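Local coordinates for protein phenylalanine hydroxylase (Colwellia psychrerythraea, PDB 2V27) that probably uses a non-haem iron centre, tetrahydrobiopterin and molecular oxygen to hydroxylate L-phenylalanine to L-tyrosine, the first step of phenylalanine breakdown, at residues F121-H127 against G182-S186; L26-L31 against I106-M112; G176-Y180 against T191-M195. All blocks are in the same frame, centred on the assembly; numbering follows the deposited sequence. Where two conformers were deposited one is given.

Contact 1: residues F121-H127 against G182-S186; sequences FHEIFGH and GGVLS. With FE (Fe (III) ion), chain E.
G126 and G182 bring two helices into direct backbone contact, their CA atoms 4.1 Å apart, right beside an iron site. H122 and H127, together with E167, form the facial triad of two histidines and one carboxylate found in the aromatic amino acid hydroxylases, and two waters share the same iron ion. Both glycines are needed for so close an approach: a beta carbon on G182 would run into CE1 of the H127 ring, and one on G126 would clash with G182 O and with H122 O of its own helix, which makes a wider pi-type turn here.

S186 is a second-shell residue. H122 ND1 donates to S186 OG over 2.9 Å, nearly straight at 175° and with the oxygen in the ring plane. H122 NE2, at the far side of the ring, binds the iron at 2.0 Å, and the N-H at ND1 is spent on the serine. The bond also fixes the rotation of the ring, which the anti arrangement of CG and backbone N (chi1 169°) swings toward the metal. Serine suits the place because its small hydroxymethyl group reaches ND1 while OG lies 3.0 Å from G182 O, one possible acceptor for its proton. E123 OE1 accepts from one of the iron-bound waters at 2.7 Å.

Farther from the iron, two phenylalanines line the interface. F125 CB covers one face of the F121 ring, whose edge turns CE2 to S186 O. The F125 ring likewise presents an edge, with CE2 3.4 Å from L185 O.

Contact 2: residues L26-L31 against I106-M112; sequences LIWQEL and IRSREEM
E30 and R109 make a two-pronged salt bridge between helix 22-38 and the irregular connection that runs from strand 99-103 to helix 120-131. R109 NH1 donates to E30 OE1 over 2.8 Å at 159°, meeting that oxygen on its syn side but well out of the carboxylate plane. The second prong, R109 NH2 to E30 OE2, is modelled so short that its exact length is doubtful. Carboxylate and guanidinium planes are turned 51° apart, and E23 engages R109 NE, so the arginine answers two acidic groups of one helix. An arginine suits this partly exposed place because its aliphatic stem also packs, R109 CG lying 4.0 Å from I27 CG1.

Within the connection, R107 NH1 donates to M112 O over 2.8 Å, while D119 pairs with R107 NE. L31 CD1 lies over one face of the R107 guanidinium, 3.6 Å above its plane, the flat cation accepting a methyl where it has no N-H to offer.

I27 fills the centre. Its CG1 stands anti to the carbonyl carbon (chi1 -69°) and the chain runs on extended, so that CD1 reaches R107 O at 3.6 Å, while CG2 faces the M112 methyl in the conformer described. Beyond it, I106 reaches the helix with its slender end, CD1 settling 3.6 Å from W28 N and 3.9 Å from W28 CB.

Contact 3: residues G176-Y180 against T191-M195; sequences GLRIY and TDYAM
L177 and I179 meet M195 without an aromatic ring between them; the flat groups here are peptide carbonyls and one guanidinium, where strand 176-179, at the edge of the mixed four-stranded sheet, packs against helix 188-196. In the conformer described, L177 CD2 comes to A194 O, which also accepts from R202, and M195 SD lies 3.6 Å from L177 O. That same L177 O accepts from R178 NH1 over 3.1 Å; the oxygen is in the guanidinium plane, but the donor stands above the carbonyl plane, 61° out of it.

The axes of 176-179 and 191-195 approach to 9.4 Å and run 146° apart. Alternation along the strand directs the side chains of L177 and I179 to the helix and that of R178 away from it. M195 is long and unbranched, and bends at chi2 (-63°) and chi3 bring its methyl in between the two aliphatic chains. CE sits tightly, 3.5 Å from I179 CG1; its still shorter approach to L177 is doubtful, as L177 has two conformers. An alanine in place of M195 is likely to open a gap between strand and helix, with L177 and I179 losing their common partner. T191, its hydroxyl bonded to V184 O, contributes a methyl: T191 CG2 rests 3.9 Å from I179 CD1.

Contact 1 holds the iron, and the other two flank it, their centres each 14 Å from its own. Contacts 2 and 3 do not touch, with centres 23 Å apart. F121 joins contact 1 to contact 2, its CZ lying 3.5 Å from L31 O and its ring meeting W28 edge-to-face. D119 makes a second connection, bonding both R107 and the backbone N of H122; the side chain of R107 is about 10 Å from the bound Fe (III) ion. Toward contact 3 the chain runs directly from strand 176-179 through helix 182-185 to helix 188-196, and V184 CB packs 3.5 Å from I179 CG2. There the side chain of I179 is about 11 Å from the bound Fe (III) ion.

Contact 1: residues F121-H127 against G182-S186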
ATOM      1  N   PHE B 121     -18.596   5.856  12.807  1.00 11.30           N
ATOM      2  CA  PHE B 121     -17.783   5.172  13.806  1.00 10.37           C
ATOM      3  C   PHE B 121     -16.342   5.746  13.893  1.00 10.26           C
ATOM      4  O   PHE B 121     -15.840   6.016  15.001  1.00  9.10           O
ATOM      5  CB  PHE B 121     -17.774   3.649  13.572  1.00 10.79           C
ATOM      6  CG  PHE B 121     -16.990   2.926  14.634  1.00  9.70           C
ATOM      7  CD1 PHE B 121     -17.572   2.686  15.880  1.00 10.96           C
ATOM      8  CD2 PHE B 121     -15.627   2.564  14.442  1.00 11.27           C
ATOM      9  CE1 PHE B 121     -16.829   2.052  16.936  1.00 10.57           C
ATOM     10  CE2 PHE B 121     -14.886   1.940  15.473  1.00  8.95           C
ATOM     11  CZ  PHE B 121     -15.461   1.678  16.711  1.00 11.60           C
ATOM     12  N   HIS B 122     -15.683   5.886  12.757  1.00 10.84           N
ATOM     13  CA  HIS B 122     -14.358   6.533  12.757  1.00  9.21           C
ATOM     14  C   HIS B 122     -14.380   7.873  13.520  1.00  9.36           C
ATOM     15  O   HIS B 122     -13.554   8.135  14.381  1.00 10.37           O
ATOM     16  CB  HIS B 122     -13.833   6.736  11.343  1.00 10.88           C
ATOM     17  CG  HIS B 122     -12.616   7.610  11.310  1.00 10.56           C
ATOM     18  ND1 HIS B 122     -11.434   7.231  11.925  1.00 16.85           N
ATOM     19  CD2 HIS B 122     -12.422   8.872  10.864  1.00 14.35           C
ATOM     20  CE1 HIS B 122     -10.536   8.195  11.765  1.00 17.79           C
ATOM     21  NE2 HIS B 122     -11.112   9.206  11.125  1.00 14.23           N
ATOM     22  N   GLU B 123     -15.360   8.729  13.232  1.00  9.34           N
ATOM     23  CA  GLU B 123     -15.336  10.079  13.815  1.00  9.37           C
ATOM     24  C   GLU B 123     -15.695  10.043  15.284  1.00 10.36           C
ATOM     25  O   GLU B 123     -14.991  10.694  16.070  1.00 10.89           O
ATOM     26  CB  GLU B 123     -16.319  11.037  13.076  1.00  9.83           C
ATOM     27  CG  GLU B 123     -16.175  11.078  11.543  1.00 10.14           C
ATOM     28  CD  GLU B 123     -14.897  11.717  11.048  1.00 13.14           C
ATOM     29  OE1 GLU B 123     -13.940  11.954  11.851  1.00 12.53           O
ATOM     30  OE2 GLU B 123     -14.850  11.996   9.815  1.00 17.18           O
ATOM     31  N   ILE B 124     -16.781   9.337  15.652  1.00 10.13           N
ATOM     32  CA  ILE B 124     -17.221   9.402  17.041  1.00 11.06           C
ATOM     33  C   ILE B 124     -16.315   8.555  17.958  1.00 10.64           C
ATOM     34  O   ILE B 124     -15.927   9.019  19.026  1.00 11.28           O
ATOM     35  CB  ILE B 124     -18.742   9.039  17.174  1.00 10.53           C
ATOM     36  CG1 ILE B 124     -19.587  10.122  16.475  1.00 14.07           C
ATOM     37  CG2 ILE B 124     -19.159   8.905  18.633  1.00 11.65           C
ATOM     38  CD1 ILE B 124     -21.093   9.924  16.650  1.00 15.22           C
ATOM     39  N   PHE B 125     -15.983   7.330  17.530  1.00  9.81           N
ATOM     40  CA  PHE B 125     -15.109   6.519  18.335  1.00  9.57           C
ATOM     41  C   PHE B 125     -13.637   6.974  18.234  1.00  8.90           C
ATOM     42  O   PHE B 125     -12.897   7.059  19.258  1.00  8.79           O
ATOM     43  CB  PHE B 125     -15.265   5.044  17.957  1.00 10.17           C
ATOM     44  CG  PHE B 125     -14.576   4.132  18.910  1.00  8.81           C
ATOM     45  CD1 PHE B 125     -15.285   3.486  19.941  1.00 10.91           C
ATOM     46  CD2 PHE B 125     -13.245   3.876  18.726  1.00 12.59           C
ATOM     47  CE1 PHE B 125     -14.603   2.626  20.849  1.00 12.13           C
ATOM     48  CE2 PHE B 125     -12.571   3.043  19.568  1.00 11.40           C
ATOM     49  CZ  PHE B 125     -13.206   2.406  20.621  1.00 12.80           C
ATOM     50  N   GLY B 126     -13.191   7.267  17.017  1.00  8.76           N
ATOM     51  CA  GLY B 126     -11.780   7.618  16.839  1.00  9.39           C
ATOM     52  C   GLY B 126     -11.353   9.002  17.342  1.00  8.50           C
ATOM     53  O   GLY B 126     -10.231   9.145  17.869  1.00  9.30           O
ATOM     54  N   HIS B 127     -12.182  10.041  17.062  1.00  8.81           N
ATOM     55  CA  HIS B 127     -11.799  11.441  17.364  1.00  9.14           C
ATOM     56  C   HIS B 127     -12.528  12.089  18.547  1.00 10.23           C
ATOM     57  O   HIS B 127     -11.947  12.807  19.364  1.00 10.09           O
ATOM     58  CB  HIS B 127     -11.955  12.337  16.129  1.00 10.46           C
ATOM     59  CG  HIS B 127     -11.020  11.989  14.998  1.00 10.74           C
ATOM     60  ND1 HIS B 127      -9.643  11.879  15.141  1.00 11.41           N
ATOM     61  CD2 HIS B 127     -11.287  11.689  13.707  1.00  9.21           C
ATOM     62  CE1 HIS B 127      -9.110  11.550  13.973  1.00 12.65           C
ATOM     63  NE2 HIS B 127     -10.078  11.414  13.093  1.00 11.70           N
ATOM     64  N   GLY B 182      -6.805   9.258  15.479  1.00  7.76           N
ATOM     65  CA  GLY B 182      -8.129   8.623  15.314  1.00  9.45           C
ATOM     66  C   GLY B 182      -8.215   7.548  14.224  1.00  7.89           C
ATOM     67  O   GLY B 182      -8.992   6.579  14.328  1.00  8.25           O
ATOM     68  N   GLY B 183      -7.368   7.690  13.197  1.00  7.67           N
ATOM     69  CA  GLY B 183      -7.255   6.704  12.115  1.00  8.09           C
ATOM     70  C   GLY B 183      -6.758   5.363  12.638  1.00  8.73           C
ATOM     71  O   GLY B 183      -7.045   4.306  12.051  1.00  9.98           O
ATOM     72  N   VAL B 184      -5.961   5.394  13.738  1.00  7.99           N
ATOM     73  CA  VAL B 184      -5.437   4.193  14.349  1.00  8.49           C
ATOM     74  C   VAL B 184      -6.477   3.678  15.345  1.00  8.39           C
ATOM     75  O   VAL B 184      -6.813   2.469  15.358  1.00  8.58           O
ATOM     76  CB  VAL B 184      -4.107   4.500  15.092  1.00  7.86           C
ATOM     77  CG1 VAL B 184      -3.528   3.208  15.672  1.00  8.69           C
ATOM     78  CG2 VAL B 184      -3.036   5.145  14.168  1.00  7.05           C
ATOM     79  N   LEU B 185      -7.011   4.592  16.195  1.00  8.33           N
ATOM     80  CA  LEU B 185      -7.918   4.215  17.305  1.00 10.20           C
ATOM     81  C   LEU B 185      -9.177   3.514  16.849  1.00  9.79           C
ATOM     82  O   LEU B 185      -9.762   2.767  17.649  1.00 11.75           O
ATOM     83  CB  LEU B 185      -8.286   5.489  18.156  1.00 10.57           C
ATOM     84  CG  LEU B 185      -7.136   6.058  19.003  1.00  9.25           C
ATOM     85  CD1 LEU B 185      -7.311   7.505  19.465  1.00 12.33           C
ATOM     86  CD2 LEU B 185      -6.944   5.232  20.271  1.00 14.24           C
ATOM     87  N   SER B 186      -9.669   3.855  15.664  1.00  8.78           N
ATOM     88  CA  SER B 186     -10.923   3.277  15.218  1.00  9.18           C
ATOM     89  C   SER B 186     -10.762   1.993  14.397  1.00 10.08           C
ATOM     90  O   SER B 186     -11.732   1.516  13.888  1.00 10.48           O
ATOM     91  CB  SER B 186     -11.726   4.306  14.407  1.00 10.26           C
ATOM     92  OG  SER B 186     -11.022   4.650  13.196  1.00 12.17           O
TER
HETATM   93 FE    FE E3008     -10.098  10.956  10.990  1.00 10.69          FE
HETATM   94  O   HOH W   1     -11.659  12.275  10.536  1.00 13.87           O
HETATM   95  O   HOH W   2     -10.194  10.754   8.745  1.00 21.08           O

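Contact 2: residues L26-L31 against I106-M112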
ATOM      1  N   LEU B  26     -26.347  -2.790  14.899  1.00 19.29           N
ATOM      2  CA  LEU B  26     -25.564  -4.000  15.095  1.00 20.02           C
ATOM      3  C   LEU B  26     -24.142  -3.828  14.542  1.00 17.67           C
ATOM      4  O   LEU B  26     -23.196  -4.306  15.180  1.00 17.44           O
ATOM      5  CB  LEU B  26     -26.272  -5.189  14.438  1.00 20.02           C
ATOM      6  CG  LEU B  26     -25.782  -6.587  14.800  1.00 23.81           C
ATOM      7  CD1 LEU B  26     -25.945  -6.859  16.282  1.00 27.72           C
ATOM      8  CD2 LEU B  26     -26.612  -7.624  13.996  1.00 23.48           C
ATOM      9  N   ILE B  27     -23.991  -3.162  13.391  1.00 14.70           N
ATOM     10  CA  ILE B  27     -22.640  -2.843  12.861  1.00 15.74           C
ATOM     11  C   ILE B  27     -21.866  -1.968  13.899  1.00 15.40           C
ATOM     12  O   ILE B  27     -20.718  -2.308  14.334  1.00 14.70           O
ATOM     13  CB  ILE B  27     -22.738  -2.180  11.491  1.00 14.76           C
ATOM     14  CG1 ILE B  27     -23.240  -3.193  10.439  1.00 17.78           C
ATOM     15  CG2 ILE B  27     -21.388  -1.575  11.052  1.00 14.53           C
ATOM     16  CD1 ILE B  27     -23.860  -2.521   9.211  1.00 19.63           C
ATOM     17  N   TRP B  28     -22.468  -0.867  14.348  1.00 14.43           N
ATOM     18  CA  TRP B  28     -21.849  -0.113  15.459  1.00 13.34           C
ATOM     19  C   TRP B  28     -21.423  -0.980  16.650  1.00 14.34           C
ATOM     20  O   TRP B  28     -20.306  -0.873  17.157  1.00 13.88           O
ATOM     21  CB  TRP B  28     -22.805   1.020  15.960  1.00 12.84           C
ATOM     22  CG  TRP B  28     -22.279   1.767  17.175  1.00  9.68           C
ATOM     23  CD1 TRP B  28     -22.342   1.378  18.466  1.00 11.86           C
ATOM     24  CD2 TRP B  28     -21.557   3.010  17.160  1.00  9.26           C
ATOM     25  NE1 TRP B  28     -21.716   2.305  19.285  1.00 13.30           N
ATOM     26  CE2 TRP B  28     -21.218   3.307  18.505  1.00 10.99           C
ATOM     27  CE3 TRP B  28     -21.206   3.905  16.146  1.00 11.14           C
ATOM     28  CZ2 TRP B  28     -20.563   4.471  18.862  1.00 12.53           C
ATOM     29  CZ3 TRP B  28     -20.483   5.072  16.491  1.00 12.37           C
ATOM     30  CH2 TRP B  28     -20.193   5.339  17.848  1.00 11.79           C
ATOM     31  N   GLN B  29     -22.297  -1.876  17.098  1.00 14.84           N
ATOM     32  CA  GLN B  29     -21.997  -2.668  18.285  1.00 15.77           C
ATOM     33  C   GLN B  29     -20.752  -3.553  18.056  1.00 15.73           C
ATOM     34  O   GLN B  29     -19.911  -3.694  18.950  1.00 16.21           O
ATOM     35  CB  GLN B  29     -23.183  -3.570  18.628  1.00 17.00           C
ATOM     36  CG  GLN B  29     -23.000  -4.387  19.874  1.00 21.45           C
ATOM     37  CD  GLN B  29     -24.255  -5.208  20.165  1.00 27.17           C
ATOM     38  OE1 GLN B  29     -24.946  -5.655  19.240  1.00 30.49           O
ATOM     39  NE2 GLN B  29     -24.544  -5.411  21.437  1.00 30.43           N
ATOM     40  N   GLU B  30     -20.700  -4.144  16.869  1.00 15.37           N
ATOM     41  CA  GLU B  30     -19.591  -5.040  16.514  1.00 15.97           C
ATOM     42  C   GLU B  30     -18.287  -4.265  16.421  1.00 14.70           C
ATOM     43  O   GLU B  30     -17.260  -4.684  16.998  1.00 14.90           O
ATOM     44  CB  GLU B  30     -19.887  -5.795  15.219  1.00 15.33           C
ATOM     45  CG  GLU B  30     -20.873  -6.935  15.458  1.00 22.01           C
ATOM     46  CD  GLU B  30     -21.128  -7.785  14.232  0.50 25.23           C
ATOM     47  OE1 GLU B  30     -20.206  -7.918  13.372  1.00 30.15           O
ATOM     48  OE2 GLU B  30     -22.260  -8.325  14.138  0.50 27.97           O
ATOM     49  N   LEU B  31     -18.336  -3.108  15.758  1.00 13.11           N
ATOM     50  CA  LEU B  31     -17.167  -2.192  15.689  1.00 13.19           C
ATOM     51  C   LEU B  31     -16.677  -1.720  17.059  1.00 13.16           C
ATOM     52  O   LEU B  31     -15.461  -1.742  17.360  1.00 13.58           O
ATOM     53  CB  LEU B  31     -17.477  -0.981  14.844  1.00 13.18           C
ATOM     54  CG  LEU B  31     -17.749  -1.229  13.374  1.00 13.39           C
ATOM     55  CD1 LEU B  31     -18.229   0.018  12.622  1.00 12.99           C
ATOM     56  CD2 LEU B  31     -16.535  -1.860  12.665  1.00 13.33           C
ATOM     57  N   ILE B 106     -22.954   4.864   8.332  1.00 14.89           N
ATOM     58  CA  ILE B 106     -22.060   3.823   8.843  1.00 14.77           C
ATOM     59  C   ILE B 106     -21.713   2.856   7.702  1.00 15.00           C
ATOM     60  O   ILE B 106     -22.554   2.605   6.797  1.00 15.78           O
ATOM     61  CB  ILE B 106     -22.618   3.132  10.097  1.00 13.80           C
ATOM     62  CG1 ILE B 106     -21.513   2.415  10.877  1.00 16.25           C
ATOM     63  CG2 ILE B 106     -23.803   2.195   9.760  1.00 13.63           C
ATOM     64  CD1 ILE B 106     -21.890   2.053  12.287  1.00 15.31           C
ATOM     65  N   ARG B 107     -20.481   2.337   7.732  1.00 16.07           N
ATOM     66  CA  ARG B 107     -20.036   1.342   6.758  1.00 16.35           C
ATOM     67  C   ARG B 107     -21.027   0.157   6.614  1.00 16.28           C
ATOM     68  O   ARG B 107     -21.732  -0.184   7.559  1.00 16.68           O
ATOM     69  CB  ARG B 107     -18.639   0.831   7.169  1.00 16.07           C
ATOM     70  CG  ARG B 107     -18.642  -0.042   8.413  1.00 17.32           C
ATOM     71  CD  ARG B 107     -17.212  -0.176   8.950  1.00 16.67           C
ATOM     72  NE  ARG B 107     -16.775   1.112   9.495  1.00 15.68           N
ATOM     73  CZ  ARG B 107     -15.572   1.319  10.023  1.00 11.42           C
ATOM     74  NH1 ARG B 107     -14.712   0.305  10.093  1.00 12.19           N
ATOM     75  NH2 ARG B 107     -15.261   2.520  10.541  1.00 12.10           N
ATOM     76  N   SER B 108     -21.025  -0.472   5.431  1.00 18.02           N
ATOM     77  CA  SER B 108     -21.731  -1.754   5.239  1.00 20.19           C
ATOM     78  C   SER B 108     -21.043  -2.905   5.999  1.00 21.71           C
ATOM     79  O   SER B 108     -19.863  -2.820   6.347  1.00 21.07           O
ATOM     80  CB  SER B 108     -21.766  -2.107   3.745  1.00 20.57           C
ATOM     81  OG  SER B 108     -20.454  -2.513   3.299  1.00 22.99           O
ATOM     82  N   ARG B 109     -21.767  -4.004   6.227  1.00 22.86           N
ATOM     83  CA  ARG B 109     -21.141  -5.222   6.735  1.00 25.32           C
ATOM     84  C   ARG B 109     -19.941  -5.660   5.940  1.00 25.23           C
ATOM     85  O   ARG B 109     -18.941  -6.062   6.535  1.00 25.89           O
ATOM     86  CB  ARG B 109     -22.130  -6.381   6.796  1.00 25.91           C
ATOM     87  CG  ARG B 109     -22.972  -6.286   7.987  1.00 29.83           C
ATOM     88  CD  ARG B 109     -23.198  -7.595   8.648  1.00 33.84           C
ATOM     89  NE  ARG B 109     -23.677  -7.323   9.995  1.00 37.05           N
ATOM     90  CZ  ARG B 109     -22.983  -7.554  11.101  1.00 38.17           C
ATOM     91  NH1 ARG B 109     -21.767  -8.105  11.041  1.00 37.16           N
ATOM     92  NH2 ARG B 109     -23.525  -7.250  12.270  1.00 39.21           N
ATOM     93  N   GLU B 110     -20.027  -5.590   4.619  1.00 25.16           N
ATOM     94  CA  GLU B 110     -18.927  -6.033   3.773  1.00 25.60           C
ATOM     95  C   GLU B 110     -17.648  -5.243   4.071  1.00 25.72           C
ATOM     96  O   GLU B 110     -16.569  -5.820   4.046  1.00 26.20           O
ATOM     97  CB  GLU B 110     -19.275  -5.934   2.288  1.00 25.91           C
ATOM     98  N   GLU B 111     -17.781  -3.953   4.415  1.00 24.48           N
ATOM     99  CA  GLU B 111     -16.622  -3.082   4.687  1.00 24.00           C
ATOM    100  C   GLU B 111     -16.265  -2.957   6.167  1.00 21.75           C
ATOM    101  O   GLU B 111     -15.576  -2.008   6.542  1.00 22.33           O
ATOM    102  CB  GLU B 111     -16.871  -1.654   4.166  1.00 23.89           C
ATOM    103  CG  GLU B 111     -17.309  -1.540   2.743  1.00 26.92           C
ATOM    104  CD  GLU B 111     -17.964  -0.186   2.431  1.00 28.45           C
ATOM    105  OE1 GLU B 111     -17.506   0.415   1.439  1.00 33.75           O
ATOM    106  OE2 GLU B 111     -18.927   0.279   3.150  1.00 31.62           O
ATOM    107  N   MET B 112     -16.736  -3.884   6.999  0.50 21.08           N
ATOM    108  CA  MET B 112     -16.501  -3.832   8.452  0.50 20.07           C
ATOM    109  C   MET B 112     -15.057  -3.425   8.775  0.50 19.86           C
ATOM    110  O   MET B 112     -14.798  -2.429   9.448  0.50 18.57           O
ATOM    111  CB  MET B 112     -16.847  -5.191   9.089  0.50 20.10           C
ATOM    112  CG  MET B 112     -17.019  -5.221  10.610  0.50 20.29           C
ATOM    113  SD  MET B 112     -18.477  -4.327  11.207  0.50 18.70           S
ATOM    114  CE  MET B 112     -19.407  -4.148   9.691  0.50 15.53           C
TER

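Contact 3: residues G176-Y180 against T191-M195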
ATOM      1  N   GLY B 176       5.213   2.785  27.777  1.00 17.39           N
ATOM      2  CA  GLY B 176       5.320   2.184  26.455  1.00 15.48           C
ATOM      3  C   GLY B 176       4.613   3.033  25.407  1.00 14.42           C
ATOM      4  O   GLY B 176       4.139   4.146  25.704  1.00 14.69           O
ATOM      5  N   LEU B 177       4.514   2.488  24.200  0.50 13.82           N
ATOM      6  CA  LEU B 177       3.893   3.188  23.070  0.50 12.34           C
ATOM      7  C   LEU B 177       2.380   3.248  23.233  0.50 11.96           C
ATOM      8  O   LEU B 177       1.738   2.218  23.565  0.50 11.51           O
ATOM      9  CB  LEU B 177       4.241   2.454  21.781  0.50 12.54           C
ATOM     10  CG  LEU B 177       4.126   3.162  20.439  0.50 13.48           C
ATOM     11  CD1 LEU B 177       5.189   4.267  20.325  0.50 12.50           C
ATOM     12  CD2 LEU B 177       4.280   2.133  19.296  0.50 11.98           C
ATOM     13  N   ARG B 178       1.809   4.436  22.969  1.00 10.07           N
ATOM     14  CA  ARG B 178       0.353   4.615  23.025  1.00  9.69           C
ATOM     15  C   ARG B 178      -0.080   5.334  21.758  1.00  9.50           C
ATOM     16  O   ARG B 178       0.743   5.823  20.940  1.00  9.50           O
ATOM     17  CB  ARG B 178      -0.092   5.367  24.295  1.00  9.37           C
ATOM     18  CG  ARG B 178       0.241   4.659  25.656  1.00 10.61           C
ATOM     19  CD  ARG B 178      -0.569   3.390  25.833  1.00 13.71           C
ATOM     20  NE  ARG B 178      -0.416   2.851  27.181  1.00 15.46           N
ATOM     21  CZ  ARG B 178       0.534   1.977  27.497  1.00 15.34           C
ATOM     22  NH1 ARG B 178       1.375   1.572  26.539  1.00 15.66           N
ATOM     23  NH2 ARG B 178       0.644   1.496  28.756  1.00 17.49           N
ATOM     24  N   ILE B 179      -1.392   5.451  21.633  1.00  9.24           N
ATOM     25  CA  ILE B 179      -2.038   5.992  20.434  1.00  9.18           C
ATOM     26  C   ILE B 179      -2.945   7.187  20.711  1.00  8.77           C
ATOM     27  O   ILE B 179      -3.762   7.120  21.634  1.00  9.55           O
ATOM     28  CB  ILE B 179      -2.965   4.926  19.773  1.00  9.25           C
ATOM     29  CG1 ILE B 179      -2.181   3.628  19.506  1.00 10.90           C
ATOM     30  CG2 ILE B 179      -3.541   5.469  18.445  1.00  9.22           C
ATOM     31  CD1 ILE B 179      -3.103   2.412  19.419  1.00 11.21           C
ATOM     32  N   TYR B 180      -2.783   8.264  19.934  1.00  8.80           N
ATOM     33  CA  TYR B 180      -3.792   9.320  20.003  1.00  7.58           C
ATOM     34  C   TYR B 180      -4.485   9.609  18.664  1.00  8.09           C
ATOM     35  O   TYR B 180      -5.541  10.240  18.640  1.00  9.41           O
ATOM     36  CB  TYR B 180      -3.295  10.623  20.698  1.00  7.21           C
ATOM     37  CG  TYR B 180      -2.379  11.495  19.884  1.00  7.45           C
ATOM     38  CD1 TYR B 180      -2.900  12.589  19.162  1.00  7.63           C
ATOM     39  CD2 TYR B 180      -0.996  11.203  19.766  1.00  6.53           C
ATOM     40  CE1 TYR B 180      -2.066  13.382  18.399  1.00  8.84           C
ATOM     41  CE2 TYR B 180      -0.136  12.011  19.012  1.00  7.75           C
ATOM     42  CZ  TYR B 180      -0.669  13.092  18.327  1.00  7.03           C
ATOM     43  OH  TYR B 180       0.100  13.916  17.498  1.00  8.19           O
ATOM     44  N   THR B 191      -4.384  -0.404  14.583  1.00  8.66           N
ATOM     45  CA  THR B 191      -3.876  -0.465  15.953  1.00  8.33           C
ATOM     46  C   THR B 191      -2.770  -1.535  16.082  1.00  8.91           C
ATOM     47  O   THR B 191      -1.722  -1.301  16.706  1.00  9.84           O
ATOM     48  CB  THR B 191      -5.037  -0.754  16.928  1.00  8.62           C
ATOM     49  OG1 THR B 191      -5.818   0.431  17.027  1.00  8.42           O
ATOM     50  CG2 THR B 191      -4.517  -1.095  18.321  1.00  9.38           C
ATOM     51  N   ASP B 192      -3.033  -2.716  15.513  1.00  8.79           N
ATOM     52  CA  ASP B 192      -2.058  -3.809  15.662  1.00 10.44           C
ATOM     53  C   ASP B 192      -0.752  -3.387  14.974  1.00  9.66           C
ATOM     54  O   ASP B 192       0.323  -3.546  15.538  1.00  9.42           O
ATOM     55  CB  ASP B 192      -2.597  -5.059  14.986  1.00 11.62           C
ATOM     56  CG  ASP B 192      -1.656  -6.271  15.108  1.00 17.43           C
ATOM     57  OD1 ASP B 192      -1.606  -7.041  14.144  1.00 28.89           O
ATOM     58  OD2 ASP B 192      -1.056  -6.506  16.162  1.00 23.17           O
ATOM     59  N   TYR B 193      -0.837  -2.808  13.796  1.00  8.66           N
ATOM     60  CA  TYR B 193       0.357  -2.500  13.008  1.00  8.42           C
ATOM     61  C   TYR B 193       1.145  -1.382  13.715  1.00  8.89           C
ATOM     62  O   TYR B 193       2.360  -1.479  13.906  1.00  8.30           O
ATOM     63  CB  TYR B 193      -0.083  -2.082  11.611  1.00  8.13           C
ATOM     64  CG  TYR B 193       1.015  -1.578  10.713  1.00  7.94           C
ATOM     65  CD1 TYR B 193       1.779  -2.448   9.877  1.00  8.43           C
ATOM     66  CD2 TYR B 193       1.237  -0.199  10.612  1.00  8.92           C
ATOM     67  CE1 TYR B 193       2.769  -1.918   9.011  1.00  9.07           C
ATOM     68  CE2 TYR B 193       2.214   0.331   9.778  1.00  9.79           C
ATOM     69  CZ  TYR B 193       2.982  -0.533   8.970  1.00 10.30           C
ATOM     70  OH  TYR B 193       3.934   0.008   8.109  1.00 11.13           O
ATOM     71  N   ALA B 194       0.447  -0.329  14.156  1.00  7.77           N
ATOM     72  CA  ALA B 194       1.093   0.804  14.834  1.00  8.73           C
ATOM     73  C   ALA B 194       1.782   0.366  16.121  1.00  8.59           C
ATOM     74  O   ALA B 194       2.861   0.879  16.421  1.00  9.77           O
ATOM     75  CB  ALA B 194       0.065   1.933  15.111  1.00  8.54           C
ATOM     76  N   MET B 195       1.185  -0.592  16.847  1.00  8.63           N
ATOM     77  CA  MET B 195       1.804  -0.998  18.119  1.00 10.29           C
ATOM     78  C   MET B 195       2.869  -2.048  17.919  1.00 10.22           C
ATOM     79  O   MET B 195       3.801  -2.079  18.705  1.00 12.06           O
ATOM     80  CB  MET B 195       0.734  -1.547  19.061  1.00 10.15           C
ATOM     81  CG  MET B 195      -0.266  -0.453  19.505  1.00 13.17           C
ATOM     82  SD  MET B 195       0.481   0.899  20.467  1.00 14.46           S
ATOM     83  CE  MET B 195       0.918   2.105  19.198  1.00 18.67           C
TER